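Local coordinates for protein archaeal actin homolog (Thermoplasma acidophilum, PDB 2FSJ) that binds ATP and polymerises into bundles of helical filaments in a nucleoside-triphosphate-dependent manner, as an archaeal relative of actin, at residues Arg94-Glu99 / Val137-Glu142; Val193-Gly198 / Asp312-Ile317. All coordinates share one frame; numbering follows the deposited sequence.

Overall arrangement
The two contacts lie on opposite sides of the chain's centre, with their own centres 28 Å apart and their nearest atoms about 12 Å from each other. They follow in series along the chain, interaction 1 in the actin-like N-terminal half and interaction 2 in the MreB-like C-terminal half. In interaction 1 the loop leading into helix 101-111 meets helix 133-144, which packs on the seven-stranded mixed sheet; in interaction 2 the chain after helix 307-310 packs over strand 191-197 of the four-stranded sheet. Each thus packs one half of the fold, and the ATP site draws on both: the Leu-95 side chain is about 8 Å from that of Thr-33, and the Val-197 side chain about 4 Å from Gly-306.

Interaction 1. Residues Arg94-Glu99 / Val137-Glu142; sequences RLASKE and VKAAKE
A type I beta turn from Arg-94 to Ser-97, in the loop before helix 101-111, sets Leu-95 and Ala-96 against Ala-139 and Ala-140 of helix 133-144. The backbones come close, with the CA atoms of Ala-96 and Ala-140 only 4.5 Å apart, and small side chains make this possible. Ala-96 points its methyl at the helix: its CB lies 3.5 Å from CB of Ala-139 and 3.4 Å from the carbonyl O of Ala-139, so it touches both side chain and main chain of one residue. Beside it, CB of Leu-95 meets CB of Ala-140 at 4.0 Å. The leucine comes no nearer to the helix than this; with CG anti to the carbonyl carbon (chi1 -63°), its branched end packs on Met-168 of strand 158-170. Ala-140 in turn rests on Leu-166 of that strand, so loop and helix share one strand of the large mixed sheet in the N-terminal half of this actin-like fold. The turn itself is held by Arg-94 O, which accepts from two donors: Ser-97 N at 3.2 Å and Ser-97 OG at 2.6 Å, the hydroxyl approaching in the carbonyl plane. NE of Arg-94 forms a salt bridge with Glu-136, the residue just before 137-142, a second tie between turn and helix. Lys-138 NZ forms a salt bridge with OE2 of Glu-142, one turn on, at 2.7 Å; the carboxylate oxygen accepts through its syn lone pair.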
ATOM      1  N   ARG A  94       0.594   3.628  -8.711  1.00 12.21           N
ATOM      2  CA  ARG A  94       0.648   4.631  -9.775  1.00 12.25           C
ATOM      3  C   ARG A  94       2.082   5.045 -10.036  1.00 13.42           C
ATOM      4  O   ARG A  94       2.465   6.203  -9.811  1.00 10.45           O
ATOM      5  CB  ARG A  94      -0.182   5.866  -9.441  1.00 11.76           C
ATOM      6  CG  ARG A  94      -1.662   5.536  -9.159  1.00 17.45           C
ATOM      7  CD  ARG A  94      -2.418   5.041 -10.379  1.00 21.92           C
ATOM      8  NE  ARG A  94      -2.356   6.028 -11.464  1.00 29.70           N
ATOM      9  CZ  ARG A  94      -3.214   7.044 -11.654  1.00 33.42           C
ATOM     10  NH1 ARG A  94      -4.268   7.239 -10.838  1.00 30.26           N
ATOM     11  NH2 ARG A  94      -3.024   7.864 -12.688  1.00 35.65           N
ATOM     12  N   LEU A  95       2.869   4.087 -10.504  1.00 14.49           N
ATOM     13  CA  LEU A  95       4.310   4.255 -10.569  1.00 14.92           C
ATOM     14  C   LEU A  95       4.769   5.244 -11.647  1.00 16.09           C
ATOM     15  O   LEU A  95       5.865   5.789 -11.536  1.00 16.47           O
ATOM     16  CB  LEU A  95       4.987   2.917 -10.811  1.00 15.27           C
ATOM     17  CG  LEU A  95       4.887   1.765  -9.807  1.00 17.68           C
ATOM     18  CD1 LEU A  95       5.758   0.571 -10.310  1.00 17.06           C
ATOM     19  CD2 LEU A  95       5.328   2.152  -8.451  1.00 19.27           C
ATOM     20  N   ALA A  96       3.934   5.505 -12.658  1.00 16.38           N
ATOM     21  CA  ALA A  96       4.268   6.488 -13.700  1.00 17.07           C
ATOM     22  C   ALA A  96       3.879   7.912 -13.363  1.00 16.80           C
ATOM     23  O   ALA A  96       4.169   8.812 -14.128  1.00 17.48           O
ATOM     24  CB  ALA A  96       3.608   6.073 -15.013  1.00 17.73           C
ATOM     25  N   SER A  97       3.189   8.119 -12.245  1.00 16.08           N
ATOM     26  CA  SER A  97       2.646   9.404 -11.888  1.00 15.13           C
ATOM     27  C   SER A  97       3.708  10.344 -11.347  1.00 15.67           C
ATOM     28  O   SER A  97       4.763   9.921 -10.820  1.00 13.43           O
ATOM     29  CB  SER A  97       1.487   9.246 -10.863  1.00 16.21           C
ATOM     30  OG  SER A  97       1.936   8.723  -9.626  1.00 14.42           O
ATOM     31  N   LYS A  98       3.450  11.632 -11.512  1.00 16.31           N
ATOM     32  CA  LYS A  98       4.313  12.659 -10.934  1.00 17.37           C
ATOM     33  C   LYS A  98       4.402  12.543  -9.415  1.00 16.92           C
ATOM     34  O   LYS A  98       5.468  12.755  -8.817  1.00 15.55           O
ATOM     35  CB  LYS A  98       3.825  14.065 -11.324  1.00 18.58           C
ATOM     36  N   GLU A  99       3.300  12.170  -8.795  1.00 16.74           N
ATOM     37  CA  GLU A  99       3.233  12.069  -7.347  1.00 17.27           C
ATOM     38  C   GLU A  99       4.086  10.936  -6.780  1.00 15.96           C
ATOM     39  O   GLU A  99       4.632  11.063  -5.698  1.00 17.74           O
ATOM     40  CB  GLU A  99       1.795  11.910  -6.905  1.00 18.51           C
ATOM     41  CG  GLU A  99       0.909  13.102  -7.174  1.00 21.50           C
ATOM     42  CD  GLU A  99       0.204  13.069  -8.533  1.00 28.32           C
ATOM     43  OE1 GLU A  99       0.508  12.221  -9.407  1.00 30.03           O
ATOM     44  OE2 GLU A  99      -0.672  13.935  -8.738  1.00 36.21           O
ATOM     45  N   VAL A 137       1.024  -0.705 -16.196  1.00 13.94           N
ATOM     46  CA  VAL A 137       2.306  -1.396 -16.453  1.00 14.17           C
ATOM     47  C   VAL A 137       3.032  -0.718 -17.632  1.00 15.03           C
ATOM     48  O   VAL A 137       4.219  -0.383 -17.515  1.00 14.68           O
ATOM     49  CB  VAL A 137       2.169  -2.914 -16.689  1.00 15.29           C
ATOM     50  CG1 VAL A 137       3.472  -3.507 -17.209  1.00 16.56           C
ATOM     51  CG2 VAL A 137       1.771  -3.654 -15.418  1.00 15.11           C
ATOM     52  N   LYS A 138       2.317  -0.471 -18.731  1.00 15.06           N
ATOM     53  CA  LYS A 138       2.883   0.202 -19.892  1.00 15.54           C
ATOM     54  C   LYS A 138       3.443   1.585 -19.490  1.00 15.00           C
ATOM     55  O   LYS A 138       4.624   1.883 -19.778  1.00 15.20           O
ATOM     56  CB  LYS A 138       1.829   0.340 -20.999  1.00 15.45           C
ATOM     57  CG  LYS A 138       2.308   1.132 -22.226  1.00 17.95           C
ATOM     58  CD  LYS A 138       1.237   1.276 -23.291  1.00 19.59           C
ATOM     59  CE  LYS A 138       1.812   1.864 -24.620  1.00 22.96           C
ATOM     60  NZ  LYS A 138       2.018   3.296 -24.526  1.00 27.00           N
ATOM     61  N   ALA A 139       2.646   2.383 -18.784  1.00 13.99           N
ATOM     62  CA  ALA A 139       3.069   3.721 -18.332  1.00 14.35           C
ATOM     63  C   ALA A 139       4.322   3.679 -17.442  1.00 14.57           C
ATOM     64  O   ALA A 139       5.201   4.538 -17.570  1.00 12.03           O
ATOM     65  CB  ALA A 139       1.949   4.461 -17.623  1.00 14.82           C
ATOM     66  N   ALA A 140       4.360   2.694 -16.535  1.00 13.75           N
ATOM     67  CA  ALA A 140       5.450   2.540 -15.562  1.00 14.11           C
ATOM     68  C   ALA A 140       6.750   2.186 -16.269  1.00 13.76           C
ATOM     69  O   ALA A 140       7.829   2.762 -15.997  1.00 14.28           O
ATOM     70  CB  ALA A 140       5.123   1.495 -14.548  1.00 13.20           C
ATOM     71  N   LYS A 141       6.657   1.265 -17.198  1.00 14.53           N
ATOM     72  CA  LYS A 141       7.812   0.862 -17.987  1.00 16.00           C
ATOM     73  C   LYS A 141       8.332   2.066 -18.782  1.00 16.99           C
ATOM     74  O   LYS A 141       9.545   2.313 -18.833  1.00 16.35           O
ATOM     75  CB  LYS A 141       7.453  -0.325 -18.877  1.00 17.36           C
ATOM     76  CG  LYS A 141       7.505  -1.625 -18.166  1.00 20.25           C
ATOM     77  CD  LYS A 141       6.933  -2.771 -18.992  1.00 25.19           C
ATOM     78  CE  LYS A 141       7.203  -4.083 -18.311  1.00 29.19           C
ATOM     79  NZ  LYS A 141       7.302  -5.203 -19.292  1.00 34.83           N
ATOM     80  N   GLU A 142       7.433   2.837 -19.376  1.00 17.39           N
ATOM     81  CA  GLU A 142       7.855   3.992 -20.153  1.00 18.70           C
ATOM     82  C   GLU A 142       8.527   5.062 -19.286  1.00 19.12           C
ATOM     83  O   GLU A 142       9.465   5.729 -19.722  1.00 19.09           O
ATOM     84  CB  GLU A 142       6.659   4.561 -20.942  1.00 19.32           C
ATOM     85  CG  GLU A 142       6.289   3.615 -22.084  1.00 21.24           C
ATOM     86  CD  GLU A 142       4.952   3.915 -22.749  1.00 24.88           C
ATOM     87  OE1 GLU A 142       4.359   4.973 -22.450  1.00 28.36           O
ATOM     88  OE2 GLU A 142       4.529   3.092 -23.594  1.00 27.80           O
TER

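Interaction 2. Residues Val193-Gly198 / Asp312-Ile317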
ATOM      1  N   VAL A 193      -9.429 -15.384  -2.171  1.00 12.79           N
ATOM      2  CA  VAL A 193      -9.931 -14.039  -2.275  1.00 12.35           C
ATOM      3  C   VAL A 193      -9.108 -13.143  -1.355  1.00 11.73           C
ATOM      4  O   VAL A 193      -9.119 -13.284  -0.117  1.00 10.70           O
ATOM      5  CB  VAL A 193     -11.475 -13.935  -1.973  1.00 11.65           C
ATOM      6  CG1 VAL A 193     -11.938 -12.476  -2.134  1.00 12.50           C
ATOM      7  CG2 VAL A 193     -12.269 -14.820  -2.891  1.00 14.00           C
ATOM      8  N   VAL A 194      -8.377 -12.214  -1.964  1.00 10.45           N
ATOM      9  CA  VAL A 194      -7.530 -11.280  -1.236  1.00 11.47           C
ATOM     10  C   VAL A 194      -8.271  -9.961  -1.125  1.00 11.59           C
ATOM     11  O   VAL A 194      -8.640  -9.385  -2.147  1.00 11.30           O
ATOM     12  CB  VAL A 194      -6.176 -11.030  -1.978  1.00 10.99           C
ATOM     13  CG1 VAL A 194      -5.338 -10.019  -1.204  1.00 13.24           C
ATOM     14  CG2 VAL A 194      -5.385 -12.396  -2.120  1.00 13.92           C
ATOM     15  N   ILE A 195      -8.518  -9.519   0.104  1.00 12.06           N
ATOM     16  CA  ILE A 195      -9.309  -8.330   0.399  1.00 12.28           C
ATOM     17  C   ILE A 195      -8.366  -7.293   1.031  1.00 13.41           C
ATOM     18  O   ILE A 195      -7.916  -7.447   2.173  1.00 14.39           O
ATOM     19  CB  ILE A 195     -10.471  -8.690   1.335  1.00 12.84           C
ATOM     20  CG1 ILE A 195     -11.366  -9.770   0.705  1.00 13.18           C
ATOM     21  CG2 ILE A 195     -11.293  -7.427   1.657  1.00 14.72           C
ATOM     22  CD1 ILE A 195     -12.275 -10.467   1.701  1.00 15.08           C
ATOM     23  N   ASP A 196      -7.991  -6.279   0.258  1.00 12.94           N
ATOM     24  CA  ASP A 196      -6.975  -5.295   0.677  1.00 14.16           C
ATOM     25  C   ASP A 196      -7.663  -3.985   1.039  1.00 14.13           C
ATOM     26  O   ASP A 196      -8.071  -3.247   0.166  1.00 13.56           O
ATOM     27  CB  ASP A 196      -6.051  -5.104  -0.497  1.00 14.20           C
ATOM     28  CG  ASP A 196      -4.805  -4.320  -0.170  1.00 19.88           C
ATOM     29  OD1 ASP A 196      -4.731  -3.652   0.885  1.00 26.11           O
ATOM     30  OD2 ASP A 196      -3.839  -4.329  -0.968  1.00 24.21           O
ATOM     31  N   VAL A 197      -7.823  -3.719   2.327  1.00 15.59           N
ATOM     32  CA  VAL A 197      -8.555  -2.557   2.780  1.00 16.62           C
ATOM     33  C   VAL A 197      -7.529  -1.444   2.972  1.00 17.37           C
ATOM     34  O   VAL A 197      -6.694  -1.500   3.891  1.00 19.80           O
ATOM     35  CB  VAL A 197      -9.308  -2.773   4.140  1.00 16.78           C
ATOM     36  CG1 VAL A 197     -10.131  -1.540   4.443  1.00 16.77           C
ATOM     37  CG2 VAL A 197     -10.248  -3.950   4.059  1.00 19.06           C
ATOM     38  N   GLY A 198      -7.539  -0.499   2.066  1.00 17.25           N
ATOM     39  CA  GLY A 198      -6.689   0.672   2.196  1.00 18.49           C
ATOM     40  C   GLY A 198      -7.470   1.873   2.736  1.00 18.48           C
ATOM     41  O   GLY A 198      -8.614   1.739   3.190  1.00 16.78           O
ATOM     42  N   ASP A 312     -11.025  -9.690  10.731  1.00 21.54           N
ATOM     43  CA  ASP A 312     -11.697 -10.843  11.314  1.00 22.96           C
ATOM     44  C   ASP A 312     -13.143 -10.940  10.888  1.00 22.27           C
ATOM     45  O   ASP A 312     -13.676 -12.037  10.778  1.00 22.04           O
ATOM     46  CB  ASP A 312     -11.648 -10.826  12.835  1.00 23.15           C
ATOM     47  CG  ASP A 312     -10.277 -11.228  13.393  1.00 25.58           C
ATOM     48  OD1 ASP A 312      -9.435 -11.729  12.629  1.00 28.64           O
ATOM     49  OD2 ASP A 312      -9.985 -11.077  14.604  1.00 34.39           O
ATOM     50  N   ARG A 313     -13.775  -9.791  10.678  1.00 21.13           N
ATOM     51  CA  ARG A 313     -15.146  -9.746  10.236  1.00 20.84           C
ATOM     52  C   ARG A 313     -15.358 -10.385   8.883  1.00 20.54           C
ATOM     53  O   ARG A 313     -16.495 -10.704   8.566  1.00 21.23           O
ATOM     54  CB  ARG A 313     -15.664  -8.310  10.130  1.00 21.60           C
ATOM     55  CG  ARG A 313     -15.871  -7.596  11.417  1.00 23.99           C
ATOM     56  CD  ARG A 313     -17.058  -8.150  12.243  1.00 27.02           C
ATOM     57  NE  ARG A 313     -18.260  -8.426  11.446  1.00 32.99           N
ATOM     58  CZ  ARG A 313     -18.989  -7.507  10.814  1.00 34.28           C
ATOM     59  NH1 ARG A 313     -18.683  -6.227  10.880  1.00 38.01           N
ATOM     60  NH2 ARG A 313     -20.037  -7.873  10.124  1.00 36.57           N
ATOM     61  N   PHE A 314     -14.324 -10.536   8.052  1.00 19.16           N
ATOM     62  CA  PHE A 314     -14.558 -11.059   6.705  1.00 19.50           C
ATOM     63  C   PHE A 314     -14.824 -12.574   6.675  1.00 19.70           C
ATOM     64  O   PHE A 314     -15.297 -13.106   5.703  1.00 17.89           O
ATOM     65  CB  PHE A 314     -13.403 -10.687   5.741  1.00 18.35           C
ATOM     66  CG  PHE A 314     -13.176  -9.226   5.585  1.00 17.79           C
ATOM     67  CD1 PHE A 314     -14.226  -8.322   5.517  1.00 21.70           C
ATOM     68  CD2 PHE A 314     -11.886  -8.738   5.491  1.00 21.60           C
ATOM     69  CE1 PHE A 314     -13.967  -6.952   5.357  1.00 21.72           C
ATOM     70  CE2 PHE A 314     -11.648  -7.411   5.333  1.00 22.42           C
ATOM     71  CZ  PHE A 314     -12.675  -6.519   5.291  1.00 20.14           C
ATOM     72  N   GLU A 315     -14.542 -13.262   7.776  1.00 21.76           N
ATOM     73  CA  GLU A 315     -14.801 -14.696   7.852  1.00 22.72           C
ATOM     74  C   GLU A 315     -16.230 -15.062   7.534  1.00 21.75           C
ATOM     75  O   GLU A 315     -16.491 -16.121   7.024  1.00 21.00           O
ATOM     76  CB  GLU A 315     -14.494 -15.230   9.230  1.00 24.74           C
ATOM     77  CG  GLU A 315     -14.553 -16.748   9.244  1.00 26.64           C
ATOM     78  CD  GLU A 315     -13.700 -17.363  10.319  1.00 31.69           C
ATOM     79  OE1 GLU A 315     -13.201 -16.644  11.245  1.00 35.67           O
ATOM     80  OE2 GLU A 315     -13.558 -18.594  10.235  1.00 33.47           O
ATOM     81  N   GLU A 316     -17.158 -14.152   7.792  1.00 21.71           N
ATOM     82  CA  GLU A 316     -18.549 -14.448   7.570  1.00 21.98           C
ATOM     83  C   GLU A 316     -18.878 -14.625   6.081  1.00 20.74           C
ATOM     84  O   GLU A 316     -19.871 -15.273   5.748  1.00 19.89           O
ATOM     85  CB  GLU A 316     -19.434 -13.419   8.274  1.00 23.14           C
ATOM     86  CG  GLU A 316     -19.648 -12.120   7.547  1.00 27.13           C
ATOM     87  CD  GLU A 316     -20.577 -11.181   8.337  1.00 33.55           C
ATOM     88  OE1 GLU A 316     -20.274 -10.897   9.523  1.00 36.95           O
ATOM     89  OE2 GLU A 316     -21.597 -10.746   7.763  1.00 37.19           O
ATOM     90  N   ILE A 317     -18.045 -14.105   5.186  1.00 18.89           N
ATOM     91  CA  ILE A 317     -18.249 -14.359   3.758  1.00 18.32           C
ATOM     92  C   ILE A 317     -18.139 -15.876   3.473  1.00 18.78           C
ATOM     93  O   ILE A 317     -18.894 -16.424   2.679  1.00 19.48           O
ATOM     94  CB  ILE A 317     -17.239 -13.523   2.850  1.00 18.33           C
ATOM     95  CG1 ILE A 317     -17.372 -12.011   3.074  1.00 18.55           C
ATOM     96  CG2 ILE A 317     -17.418 -13.861   1.390  1.00 18.63           C
ATOM     97  CD1 ILE A 317     -16.162 -11.234   2.729  1.00 20.01           C
TER
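Apolar contacts join the two segments, and the ring of Phe-314 is at their centre. Ile-195 lies over one face of it in a CH-pi contact, its CG2 standing 4.1 Å from the ring centroid and 28° off the normal. Val-197, two residues along the strand, comes to the ring edge instead, with CG2 3.7 Å from CZ of Phe-314. In Ile-195 the branch opposite the backbone N is CG2, the one over the ring, while CG1 (chi1 -58°) carries CD1 to the loop, where it meets CD1 of Ile-317 tip to tip at 4.1 Å. All four side chains are buried, and Ile-283 of helix 268-290 and Pro-302 of strand 297-303 also touch the phenylalanine.

The polar interactions lie farther from the strand and tie 312-317 to helix 268-290. Arg-313 NH2 donates to Glu-316 OE1 at 3.1 Å in a salt bridge; OE1 lies near the guanidinium plane, whereas NH2 comes to it from above the carboxylate plane. Arg-313 also reaches Glu-276 and Asn-280 of that helix.

Strand 191-197 pairs in parallel with 297-303, and the Val-197 side chain lies about 4 Å from Gly-306. The contact thus sits on a helix-covered face of the sheet, next to the ATP-binding site, as in the actin-like ATPase fold.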